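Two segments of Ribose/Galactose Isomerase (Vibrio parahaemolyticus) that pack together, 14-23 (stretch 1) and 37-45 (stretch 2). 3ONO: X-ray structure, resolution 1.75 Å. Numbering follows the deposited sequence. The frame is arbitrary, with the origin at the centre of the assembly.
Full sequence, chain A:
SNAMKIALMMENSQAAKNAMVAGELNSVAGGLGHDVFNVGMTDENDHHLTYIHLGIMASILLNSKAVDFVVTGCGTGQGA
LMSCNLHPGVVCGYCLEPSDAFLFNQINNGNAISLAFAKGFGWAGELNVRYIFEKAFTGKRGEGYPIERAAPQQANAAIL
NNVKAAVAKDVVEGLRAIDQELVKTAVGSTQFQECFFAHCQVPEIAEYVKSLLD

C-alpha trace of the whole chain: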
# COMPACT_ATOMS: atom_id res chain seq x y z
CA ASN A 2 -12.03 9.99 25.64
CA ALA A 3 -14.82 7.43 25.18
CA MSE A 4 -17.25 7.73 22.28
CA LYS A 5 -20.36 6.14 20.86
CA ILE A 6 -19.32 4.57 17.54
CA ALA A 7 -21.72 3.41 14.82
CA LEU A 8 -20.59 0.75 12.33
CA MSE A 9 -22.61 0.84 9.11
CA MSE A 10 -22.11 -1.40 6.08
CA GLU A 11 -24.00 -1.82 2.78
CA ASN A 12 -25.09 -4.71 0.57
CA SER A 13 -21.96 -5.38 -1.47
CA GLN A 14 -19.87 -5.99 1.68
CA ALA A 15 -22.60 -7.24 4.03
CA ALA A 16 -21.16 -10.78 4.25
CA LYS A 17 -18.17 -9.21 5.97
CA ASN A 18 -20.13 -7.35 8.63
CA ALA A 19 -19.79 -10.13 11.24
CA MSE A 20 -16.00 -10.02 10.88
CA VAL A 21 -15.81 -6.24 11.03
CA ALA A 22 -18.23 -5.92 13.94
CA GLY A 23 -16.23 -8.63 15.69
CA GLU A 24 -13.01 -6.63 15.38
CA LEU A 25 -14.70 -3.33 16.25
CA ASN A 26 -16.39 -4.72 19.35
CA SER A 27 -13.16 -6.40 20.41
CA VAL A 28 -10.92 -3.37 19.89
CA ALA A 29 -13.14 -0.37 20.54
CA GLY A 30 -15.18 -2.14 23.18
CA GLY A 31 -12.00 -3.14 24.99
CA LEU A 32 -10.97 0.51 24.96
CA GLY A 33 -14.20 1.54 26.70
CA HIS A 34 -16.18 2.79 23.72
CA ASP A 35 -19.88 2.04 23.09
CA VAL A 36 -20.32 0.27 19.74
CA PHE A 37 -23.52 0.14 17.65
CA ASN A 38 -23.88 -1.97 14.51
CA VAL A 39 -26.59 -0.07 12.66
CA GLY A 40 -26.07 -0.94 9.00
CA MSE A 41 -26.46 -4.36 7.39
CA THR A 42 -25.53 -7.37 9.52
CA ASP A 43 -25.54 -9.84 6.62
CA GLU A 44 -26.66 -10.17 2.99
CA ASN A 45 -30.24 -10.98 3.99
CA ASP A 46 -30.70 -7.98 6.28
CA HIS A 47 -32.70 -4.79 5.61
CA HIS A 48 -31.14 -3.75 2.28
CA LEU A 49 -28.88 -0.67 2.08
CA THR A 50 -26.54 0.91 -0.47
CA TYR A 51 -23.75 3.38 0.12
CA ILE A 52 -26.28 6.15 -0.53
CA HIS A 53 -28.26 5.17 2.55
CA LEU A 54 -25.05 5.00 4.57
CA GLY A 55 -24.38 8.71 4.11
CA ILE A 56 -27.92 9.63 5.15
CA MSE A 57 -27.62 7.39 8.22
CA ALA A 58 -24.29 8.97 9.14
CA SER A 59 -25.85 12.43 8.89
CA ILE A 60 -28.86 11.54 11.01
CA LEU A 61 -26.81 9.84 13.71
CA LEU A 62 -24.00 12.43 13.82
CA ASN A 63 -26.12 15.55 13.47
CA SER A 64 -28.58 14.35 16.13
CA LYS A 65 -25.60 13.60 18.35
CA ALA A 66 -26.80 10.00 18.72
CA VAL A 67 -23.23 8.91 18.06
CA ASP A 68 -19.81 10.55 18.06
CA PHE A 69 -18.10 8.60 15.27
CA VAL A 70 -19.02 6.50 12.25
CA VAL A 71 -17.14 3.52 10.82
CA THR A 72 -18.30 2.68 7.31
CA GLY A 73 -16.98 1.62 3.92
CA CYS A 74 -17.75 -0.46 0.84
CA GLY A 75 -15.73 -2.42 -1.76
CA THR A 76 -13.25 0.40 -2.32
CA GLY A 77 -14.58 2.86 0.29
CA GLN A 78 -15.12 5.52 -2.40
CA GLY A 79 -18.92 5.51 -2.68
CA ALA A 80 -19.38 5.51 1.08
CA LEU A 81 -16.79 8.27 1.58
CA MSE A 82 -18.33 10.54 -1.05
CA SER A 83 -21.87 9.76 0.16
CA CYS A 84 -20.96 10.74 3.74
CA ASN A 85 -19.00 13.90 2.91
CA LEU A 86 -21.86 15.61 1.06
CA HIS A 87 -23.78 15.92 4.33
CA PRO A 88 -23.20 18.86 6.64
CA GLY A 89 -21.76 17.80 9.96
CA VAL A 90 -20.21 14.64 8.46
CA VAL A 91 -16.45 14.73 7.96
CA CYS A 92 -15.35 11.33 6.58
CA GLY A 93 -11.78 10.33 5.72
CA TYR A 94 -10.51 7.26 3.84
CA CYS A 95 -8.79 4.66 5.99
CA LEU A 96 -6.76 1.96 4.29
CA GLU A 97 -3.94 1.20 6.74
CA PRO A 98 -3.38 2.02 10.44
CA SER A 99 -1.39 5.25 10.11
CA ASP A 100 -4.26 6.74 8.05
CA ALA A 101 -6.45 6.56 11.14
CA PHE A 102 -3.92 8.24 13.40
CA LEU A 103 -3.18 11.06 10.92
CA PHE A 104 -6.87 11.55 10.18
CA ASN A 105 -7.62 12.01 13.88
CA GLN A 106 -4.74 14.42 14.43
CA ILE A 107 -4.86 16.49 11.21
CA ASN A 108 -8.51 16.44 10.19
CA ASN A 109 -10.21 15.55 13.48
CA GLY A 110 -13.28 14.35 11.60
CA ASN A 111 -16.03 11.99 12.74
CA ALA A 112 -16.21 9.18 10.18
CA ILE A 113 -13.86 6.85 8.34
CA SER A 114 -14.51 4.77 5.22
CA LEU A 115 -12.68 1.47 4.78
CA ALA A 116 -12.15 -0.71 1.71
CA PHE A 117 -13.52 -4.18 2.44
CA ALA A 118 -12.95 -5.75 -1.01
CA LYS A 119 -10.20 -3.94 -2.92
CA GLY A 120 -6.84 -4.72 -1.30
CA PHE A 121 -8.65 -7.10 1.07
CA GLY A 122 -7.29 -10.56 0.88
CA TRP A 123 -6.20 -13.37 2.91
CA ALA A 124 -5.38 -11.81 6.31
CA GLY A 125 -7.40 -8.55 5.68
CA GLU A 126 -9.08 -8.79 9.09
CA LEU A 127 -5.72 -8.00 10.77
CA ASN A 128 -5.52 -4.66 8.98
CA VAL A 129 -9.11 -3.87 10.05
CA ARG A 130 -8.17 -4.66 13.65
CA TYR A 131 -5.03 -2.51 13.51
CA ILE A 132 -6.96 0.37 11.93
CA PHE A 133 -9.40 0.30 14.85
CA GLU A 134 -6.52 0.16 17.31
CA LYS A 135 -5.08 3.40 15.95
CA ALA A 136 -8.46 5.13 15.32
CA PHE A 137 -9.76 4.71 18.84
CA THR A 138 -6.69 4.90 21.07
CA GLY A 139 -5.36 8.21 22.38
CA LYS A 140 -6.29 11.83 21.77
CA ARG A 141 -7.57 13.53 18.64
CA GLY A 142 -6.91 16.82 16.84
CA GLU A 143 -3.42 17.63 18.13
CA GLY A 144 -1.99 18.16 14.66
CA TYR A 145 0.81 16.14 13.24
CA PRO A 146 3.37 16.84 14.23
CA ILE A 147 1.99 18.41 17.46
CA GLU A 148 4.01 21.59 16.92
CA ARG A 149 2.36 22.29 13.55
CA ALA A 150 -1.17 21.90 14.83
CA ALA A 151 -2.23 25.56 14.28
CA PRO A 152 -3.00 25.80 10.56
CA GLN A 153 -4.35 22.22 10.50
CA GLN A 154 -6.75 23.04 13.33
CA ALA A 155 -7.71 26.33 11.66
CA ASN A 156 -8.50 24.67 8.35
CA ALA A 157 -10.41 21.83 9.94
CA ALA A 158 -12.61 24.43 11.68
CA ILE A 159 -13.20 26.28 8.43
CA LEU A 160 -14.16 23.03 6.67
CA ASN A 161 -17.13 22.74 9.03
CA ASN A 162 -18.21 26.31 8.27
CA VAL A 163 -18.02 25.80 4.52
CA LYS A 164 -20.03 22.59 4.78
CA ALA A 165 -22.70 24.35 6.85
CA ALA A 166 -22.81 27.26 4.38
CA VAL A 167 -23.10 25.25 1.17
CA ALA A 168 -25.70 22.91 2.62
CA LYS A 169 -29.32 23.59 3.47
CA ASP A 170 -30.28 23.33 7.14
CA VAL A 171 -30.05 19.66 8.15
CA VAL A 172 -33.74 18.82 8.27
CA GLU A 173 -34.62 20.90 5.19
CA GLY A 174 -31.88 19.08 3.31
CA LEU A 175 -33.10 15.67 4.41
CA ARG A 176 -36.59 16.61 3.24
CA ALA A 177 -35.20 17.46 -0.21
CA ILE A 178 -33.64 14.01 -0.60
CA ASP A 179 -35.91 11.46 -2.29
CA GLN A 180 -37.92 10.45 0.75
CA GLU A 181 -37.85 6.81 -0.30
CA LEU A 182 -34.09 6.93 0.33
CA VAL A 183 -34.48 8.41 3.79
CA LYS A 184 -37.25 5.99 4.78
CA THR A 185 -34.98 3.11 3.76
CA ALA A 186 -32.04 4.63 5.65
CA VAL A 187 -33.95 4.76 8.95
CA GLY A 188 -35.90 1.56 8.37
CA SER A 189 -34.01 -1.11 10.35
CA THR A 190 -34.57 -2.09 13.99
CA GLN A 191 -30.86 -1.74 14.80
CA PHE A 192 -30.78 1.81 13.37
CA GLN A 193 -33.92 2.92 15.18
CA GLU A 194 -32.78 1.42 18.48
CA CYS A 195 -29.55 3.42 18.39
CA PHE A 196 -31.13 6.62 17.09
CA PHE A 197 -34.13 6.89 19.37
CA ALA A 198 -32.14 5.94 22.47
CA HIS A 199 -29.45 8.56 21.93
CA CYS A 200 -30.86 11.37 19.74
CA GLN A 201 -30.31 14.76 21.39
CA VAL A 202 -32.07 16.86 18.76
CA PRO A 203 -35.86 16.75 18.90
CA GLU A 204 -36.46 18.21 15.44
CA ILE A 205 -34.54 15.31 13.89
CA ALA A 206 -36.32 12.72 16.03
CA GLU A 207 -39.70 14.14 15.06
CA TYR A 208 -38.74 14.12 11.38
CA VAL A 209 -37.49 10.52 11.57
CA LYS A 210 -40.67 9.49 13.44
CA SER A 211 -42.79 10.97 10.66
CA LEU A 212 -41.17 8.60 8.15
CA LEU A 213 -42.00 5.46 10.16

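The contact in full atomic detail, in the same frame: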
# COMPACT_ATOMS: atom_id res chain seq x y z
N GLN A 14 -20.82 -5.47 0.69
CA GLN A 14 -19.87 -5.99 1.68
C GLN A 14 -20.53 -6.59 2.92
O GLN A 14 -19.87 -6.85 3.92
CB GLN A 14 -18.91 -4.88 2.10
CG GLN A 14 -18.28 -4.16 0.94
CD GLN A 14 -17.58 -5.12 -0.01
OE1 GLN A 14 -16.80 -5.98 0.42
NE2 GLN A 14 -17.86 -5.00 -1.31
N ALA A 15 -21.83 -6.83 2.85
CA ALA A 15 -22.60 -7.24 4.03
C ALA A 15 -22.15 -8.57 4.61
O ALA A 15 -22.27 -8.77 5.82
CB ALA A 15 -24.10 -7.29 3.70
N ALA A 16 -21.65 -9.47 3.77
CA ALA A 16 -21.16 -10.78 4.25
C ALA A 16 -20.04 -10.59 5.25
O ALA A 16 -19.81 -11.44 6.10
CB ALA A 16 -20.69 -11.64 3.10
N LYS A 17 -19.32 -9.47 5.13
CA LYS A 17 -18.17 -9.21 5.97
C LYS A 17 -18.50 -8.47 7.25
O LYS A 17 -17.60 -8.21 8.07
CB LYS A 17 -17.10 -8.44 5.19
CG LYS A 17 -16.35 -9.34 4.22
CD LYS A 17 -15.42 -8.58 3.28
CE LYS A 17 -14.62 -9.59 2.46
NZ LYS A 17 -13.82 -8.94 1.38
N ASN A 18 -19.77 -8.11 7.44
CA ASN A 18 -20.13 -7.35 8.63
C ASN A 18 -19.82 -8.08 9.94
O ASN A 18 -19.33 -7.46 10.88
CB ASN A 18 -21.59 -6.89 8.62
CG ASN A 18 -21.98 -6.20 9.90
OD1 ASN A 18 -22.65 -6.78 10.77
ND2 ASN A 18 -21.55 -4.95 10.05
N ALA A 19 -20.09 -9.38 10.01
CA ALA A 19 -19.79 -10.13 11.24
C ALA A 19 -18.31 -10.01 11.63
O ALA A 19 -17.98 -9.77 12.79
CB ALA A 19 -20.21 -11.60 11.11
N MSE A 20 -17.43 -10.18 10.65
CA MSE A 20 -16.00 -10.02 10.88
C MSE A 20 -15.69 -8.61 11.37
O MSE A 20 -15.00 -8.42 12.36
CB MSE A 20 -15.19 -10.35 9.61
CG MSE A 20 -13.69 -10.22 9.78
SE MSE A 20 -13.11 -8.43 9.24
CE MSE A 20 -13.84 -8.43 7.43
N VAL A 21 -16.20 -7.59 10.67
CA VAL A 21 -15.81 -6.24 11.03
C VAL A 21 -16.36 -5.85 12.40
O VAL A 21 -15.65 -5.28 13.23
CB VAL A 21 -16.26 -5.19 9.98
CG1 VAL A 21 -15.91 -3.80 10.45
CG2 VAL A 21 -15.61 -5.48 8.64
N ALA A 22 -17.62 -6.19 12.65
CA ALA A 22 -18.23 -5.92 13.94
C ALA A 22 -17.47 -6.64 15.05
O ALA A 22 -17.25 -6.09 16.13
CB ALA A 22 -19.69 -6.36 13.93
N GLY A 23 -17.06 -7.87 14.76
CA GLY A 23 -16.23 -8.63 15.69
C GLY A 23 -14.97 -7.87 16.09
O GLY A 23 -14.69 -7.71 17.28
N PHE A 37 -22.19 0.43 18.21
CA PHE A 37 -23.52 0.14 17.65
C PHE A 37 -23.35 -0.33 16.22
O PHE A 37 -22.62 0.29 15.45
CB PHE A 37 -24.40 1.40 17.64
CG PHE A 37 -24.58 2.01 18.99
CD1 PHE A 37 -25.72 1.75 19.74
CD2 PHE A 37 -23.60 2.82 19.53
CE1 PHE A 37 -25.88 2.31 20.99
CE2 PHE A 37 -23.76 3.39 20.77
CZ PHE A 37 -24.89 3.12 21.52
N ASN A 38 -24.03 -1.41 15.85
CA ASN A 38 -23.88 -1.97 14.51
C ASN A 38 -25.21 -1.70 13.84
O ASN A 38 -26.16 -2.46 14.03
CB ASN A 38 -23.57 -3.47 14.60
CG ASN A 38 -23.21 -4.10 13.26
OD1 ASN A 38 -23.31 -5.33 13.10
ND2 ASN A 38 -22.77 -3.28 12.31
N VAL A 39 -25.29 -0.60 13.09
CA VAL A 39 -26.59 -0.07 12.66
C VAL A 39 -26.88 -0.25 11.18
O VAL A 39 -28.01 0.00 10.75
CB VAL A 39 -26.73 1.44 12.98
CG1 VAL A 39 -26.46 1.68 14.46
CG2 VAL A 39 -25.77 2.26 12.11
N GLY A 40 -25.87 -0.63 10.41
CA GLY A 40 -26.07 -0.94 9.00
C GLY A 40 -26.42 -2.41 8.83
O GLY A 40 -26.96 -3.03 9.74
N MSE A 41 -26.15 -2.96 7.65
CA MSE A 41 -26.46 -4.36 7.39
C MSE A 41 -25.62 -5.31 8.24
O MSE A 41 -24.43 -5.10 8.45
CB MSE A 41 -26.30 -4.69 5.92
CG MSE A 41 -27.34 -3.99 5.07
SE MSE A 41 -27.18 -4.45 3.20
CE MSE A 41 -28.02 -6.21 3.25
N THR A 42 -26.25 -6.38 8.72
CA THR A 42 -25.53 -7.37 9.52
C THR A 42 -25.15 -8.58 8.68
O THR A 42 -24.23 -9.32 9.01
CB THR A 42 -26.39 -7.84 10.71
OG1 THR A 42 -27.63 -8.37 10.22
CG2 THR A 42 -26.69 -6.67 11.66
N ASP A 43 -25.88 -8.79 7.59
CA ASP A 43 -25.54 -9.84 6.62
C ASP A 43 -26.31 -9.60 5.32
O ASP A 43 -27.09 -8.64 5.23
CB ASP A 43 -25.82 -11.23 7.19
CG ASP A 43 -27.25 -11.40 7.64
OD1 ASP A 43 -28.17 -11.18 6.82
OD2 ASP A 43 -27.46 -11.75 8.83
N GLU A 44 -26.10 -10.45 4.32
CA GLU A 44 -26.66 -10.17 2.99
C GLU A 44 -28.18 -10.21 2.95
O GLU A 44 -28.80 -9.65 2.04
CB GLU A 44 -26.08 -11.11 1.93
CG GLU A 44 -24.70 -10.69 1.45
CD GLU A 44 -24.05 -11.70 0.53
OE1 GLU A 44 -24.49 -12.87 0.53
OE2 GLU A 44 -23.10 -11.32 -0.20
N ASN A 45 -28.78 -10.85 3.94
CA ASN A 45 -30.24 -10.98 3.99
C ASN A 45 -30.94 -9.90 4.80
O ASN A 45 -32.16 -9.88 4.87
CB ASN A 45 -30.63 -12.36 4.51
CG ASN A 45 -30.17 -13.48 3.60
OD1 ASN A 45 -30.40 -13.43 2.38
ND2 ASN A 45 -29.51 -14.49 4.17
O HOH W 1 -22.07 -10.68 8.13
O HOH W 2 -21.08 -9.37 0.90

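The two stretches bury 353 Å² between them, and A15, N18 and N38 account for the largest shares. Stretch 1 is helical through N18 to G23, while stretch 2 leaves a strand at N38 and continues as loop. They pass in opposite directions: the nearest CA pairs are A15 with D43 (4.7 Å between CA atoms), N18 with T42 (5.5 Å) and A22 with N38 (6.9 Å), so the backbones draw together toward A15.

A15 covers the most surface. Its CA-to-CB bond points toward stretch 2, and the small methyl allows close approach: A15 CB lies 4.1 Å from M41 CB, an apolar contact, and 3.8 Å from E44 N. Its carbonyl receives a CA-H...O contact from D43, with D43 CA 3.5 Å from A15 O and an angle of 157° at the hydrogen. The same oxygen accepts the backbone N-H of N18 (N18 N to A15 O, 3.1 Å).

N18, one turn on, also points toward stretch 2, with chi1 in the t well. Its amide reaches N38, likewise t and directed toward stretch 1, and the M41 carbonyl, with N18 CG 3.1 Å from M41 O. Both asparagine amides are probably turned over in the model, so their individual hydrogen bonds remain unassigned. Beyond this pair, A22 CB faces stretch 2 and adds a smaller contact with N38.

No clear direct hydrogen bond crosses the contact, but two waters bridge it. Water 1 accepts from A19 N (3.0 Å to the water oxygen) and lies within donating geometry of T42 O (2.7 Å) and A15 O (3.0 Å). Water 2 accepts from A16 N at 2.9 Å and donates to E44 OE2 at 3.0 Å, linking a backbone amide to a carboxylate. Within stretch 2, N45 N donates to D43 OD1 (3.0 Å, 137°).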